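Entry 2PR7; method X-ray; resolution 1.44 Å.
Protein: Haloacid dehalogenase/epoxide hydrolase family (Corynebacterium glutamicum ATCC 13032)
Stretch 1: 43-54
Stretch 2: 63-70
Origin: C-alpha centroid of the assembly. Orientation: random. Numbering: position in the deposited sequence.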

# COMPACT_ATOMS: atom_id res chain seq x y z
N ASP A 43 9.00 -5.07 -8.36
CA ASP A 43 10.31 -5.41 -7.81
C ASP A 43 10.56 -6.84 -8.30
O ASP A 43 9.60 -7.61 -8.43
CB ASP A 43 10.32 -5.38 -6.29
CG ASP A 43 11.72 -5.64 -5.70
OD1 ASP A 43 12.45 -4.65 -5.43
OD2 ASP A 43 12.13 -6.79 -5.50
N PRO A 44 11.80 -7.18 -8.62
CA PRO A 44 12.07 -8.55 -9.08
C PRO A 44 11.76 -9.63 -8.06
O PRO A 44 11.62 -10.82 -8.41
CB PRO A 44 13.58 -8.53 -9.36
CG PRO A 44 13.97 -7.13 -9.40
CD PRO A 44 12.99 -6.31 -8.70
N GLY A 45 11.72 -9.24 -6.79
CA GLY A 45 11.36 -10.16 -5.73
C GLY A 45 12.48 -11.13 -5.41
O GLY A 45 13.66 -10.84 -5.62
N GLY A 46 12.12 -12.30 -4.86
CA GLY A 46 13.13 -13.23 -4.42
C GLY A 46 13.97 -12.75 -3.24
O GLY A 46 13.53 -11.87 -2.47
N LEU A 47 15.16 -13.31 -3.13
CA LEU A 47 16.03 -13.10 -1.98
C LEU A 47 16.35 -11.61 -1.76
O LEU A 47 16.44 -11.14 -0.64
CB LEU A 47 17.31 -13.90 -2.15
CG LEU A 47 18.35 -13.86 -1.03
CD1 LEU A 47 17.78 -14.35 0.31
CD2 LEU A 47 19.54 -14.63 -1.46
N GLY A 48 16.55 -10.90 -2.86
CA GLY A 48 16.87 -9.50 -2.82
C GLY A 48 15.79 -8.62 -2.21
O GLY A 48 16.09 -7.50 -1.75
N ALA A 49 14.55 -9.12 -2.19
CA ALA A 49 13.42 -8.40 -1.62
C ALA A 49 13.15 -8.78 -0.16
O ALA A 49 12.11 -8.42 0.39
CB ALA A 49 12.17 -8.61 -2.45
N ALA A 50 14.08 -9.48 0.47
CA ALA A 50 13.89 -9.91 1.88
C ALA A 50 13.52 -8.75 2.82
O ALA A 50 12.68 -8.95 3.70
CB ALA A 50 15.11 -10.73 2.46
N PRO A 51 14.14 -7.55 2.64
CA PRO A 51 13.72 -6.42 3.48
C PRO A 51 12.25 -6.10 3.37
O PRO A 51 11.63 -5.71 4.36
CB PRO A 51 14.57 -5.25 2.94
CG PRO A 51 15.78 -5.91 2.39
CD PRO A 51 15.23 -7.16 1.73
N ILE A 52 11.68 -6.26 2.18
CA ILE A 52 10.28 -5.95 1.98
C ILE A 52 9.43 -7.03 2.60
O ILE A 52 8.49 -6.78 3.36
CB ILE A 52 9.92 -5.79 0.50
CG1 ILE A 52 10.92 -4.89 -0.25
CG2 ILE A 52 8.42 -5.34 0.36
CD1 ILE A 52 10.62 -4.67 -1.69
N ARG A 53 9.77 -8.28 2.29
CA ARG A 53 9.02 -9.41 2.82
C ARG A 53 9.00 -9.48 4.34
O ARG A 53 8.02 -9.96 4.92
CB ARG A 53 9.62 -10.70 2.25
CG ARG A 53 8.74 -11.92 2.38
CD ARG A 53 9.38 -13.10 1.64
NE ARG A 53 9.47 -12.91 0.18
CZ ARG A 53 10.59 -12.64 -0.51
NH1 ARG A 53 11.81 -12.52 0.06
NH2 ARG A 53 10.48 -12.52 -1.81
N GLU A 54 10.06 -9.02 4.99
CA GLU A 54 10.15 -8.95 6.44
C GLU A 54 9.00 -8.17 7.06
O GLU A 54 8.58 -8.45 8.18
CB GLU A 54 11.46 -8.29 6.86
N LYS A 63 0.19 -8.49 3.97
CA LYS A 63 0.75 -9.22 2.86
C LYS A 63 1.74 -8.37 2.06
O LYS A 63 1.54 -7.18 1.92
CB LYS A 63 -0.36 -9.63 1.93
CG LYS A 63 -1.48 -10.47 2.53
CD LYS A 63 -1.08 -11.91 2.69
CE LYS A 63 -2.29 -12.74 3.10
NZ LYS A 63 -3.09 -12.03 4.14
N VAL A 64 2.71 -9.03 1.45
CA VAL A 64 3.64 -8.42 0.52
C VAL A 64 3.52 -9.17 -0.81
O VAL A 64 3.66 -10.41 -0.87
CB VAL A 64 5.09 -8.51 1.08
CG1 VAL A 64 6.12 -8.21 -0.00
CG2 VAL A 64 5.29 -7.56 2.29
N LEU A 65 3.28 -8.41 -1.87
CA LEU A 65 3.20 -8.92 -3.24
C LEU A 65 4.24 -8.23 -4.12
O LEU A 65 4.31 -6.99 -4.14
CB LEU A 65 1.80 -8.70 -3.88
CG LEU A 65 0.65 -9.51 -3.29
CD1 LEU A 65 -0.64 -9.20 -4.10
CD2 LEU A 65 0.96 -10.97 -3.28
N LEU A 66 5.05 -9.00 -4.86
CA LEU A 66 6.14 -8.46 -5.66
C LEU A 66 5.91 -8.89 -7.10
O LEU A 66 5.72 -10.10 -7.38
CB LEU A 66 7.46 -9.03 -5.17
CG LEU A 66 7.71 -8.72 -3.68
CD1 LEU A 66 8.77 -9.57 -2.94
CD2 LEU A 66 8.01 -7.21 -3.48
N SER A 67 5.91 -7.93 -8.01
CA SER A 67 5.64 -8.21 -9.42
C SER A 67 6.48 -9.38 -9.99
O SER A 67 5.97 -10.17 -10.76
CB SER A 67 5.87 -6.96 -10.24
OG SER A 67 7.21 -6.53 -10.16
N GLY A 68 7.76 -9.47 -9.63
CA GLY A 68 8.63 -10.51 -10.17
C GLY A 68 8.19 -11.92 -9.79
O GLY A 68 8.65 -12.90 -10.38
N GLU A 69 7.39 -12.02 -8.73
CA GLU A 69 6.84 -13.27 -8.24
C GLU A 69 5.41 -13.48 -8.75
O GLU A 69 4.99 -14.61 -8.94
CB GLU A 69 6.89 -13.29 -6.70
CG GLU A 69 8.30 -13.18 -6.13
CD GLU A 69 8.36 -13.03 -4.63
OE1 GLU A 69 7.31 -13.10 -3.93
OE2 GLU A 69 9.50 -12.84 -4.13
N LEU A 70 4.68 -12.40 -8.96
CA LEU A 70 3.31 -12.46 -9.45
C LEU A 70 3.22 -12.76 -10.92
O LEU A 70 2.27 -13.38 -11.37
CB LEU A 70 2.59 -11.16 -9.23
CG LEU A 70 2.24 -10.71 -7.82
CD1 LEU A 70 1.61 -9.30 -7.91
CD2 LEU A 70 1.27 -11.72 -7.18
O HOH W 1 7.12 -12.94 -1.42

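A loop leading into a helix packs against a strand that turns into a helix, joined by backbone-centred hydrogen bonds at one end, an Arg-Glu salt bridge beside them, and a small apolar core. Helix 50-54 runs roughly antiparallel to strand 63-66 (151°, closest approach 8.6 Å). Val-64 and Leu-66, alternate residues of the strand, both point toward the helix, while Leu-65 between them points away. Leu-66, buried, fills the centre: its CD1 lies 3.6 Å from Ala-49 CB and its CD2 4.1 Å from Ile-52 CD1. Ala-49, at the N-cap position, points its methyl toward the strand, and this small apolar group packs directly on the leucine. Ile-52, also buried and in the m rotamer, reaches Val-64 as well, CG2 to CG1 at 3.7 Å.

Where the strand gives way to the second helix, Asp-43 binds both ways: its N donates to Ser-67 OG (2.9 Å), and its O accepts from Gly-68 N (2.9 Å). Asp-43 OD2 also accepts from Gly-45 N (2.8 Å), bracing the loop. Gly-68 approaches so closely that its CA makes a CA-H...O contact with Pro-44 O (3.5 Å); a CB would clash with that oxygen. Gly-45 and Gly-46 both have positive phi, which favours glycine, and a CB on Gly-45 would also clash with Glu-69 OE2.

That oxygen is shared. Glu-69 OE2 accepts a well-aligned hydrogen bond from Gly-46 N (2.8 Å) and forms a salt bridge with Arg-53 NH2 at 2.5 Å, near the guanidinium plane, although the hydrogen bond within it is weak. Arg-53 NH1 and NH2 also donate to Gly-46 O (3.1 and 3.2 Å), tying the helix back to its own loop. Water 1 adds a bridge, accepting from Arg-53 NE (2.8 Å) and donating to Glu-69 OE1 (2.5 Å).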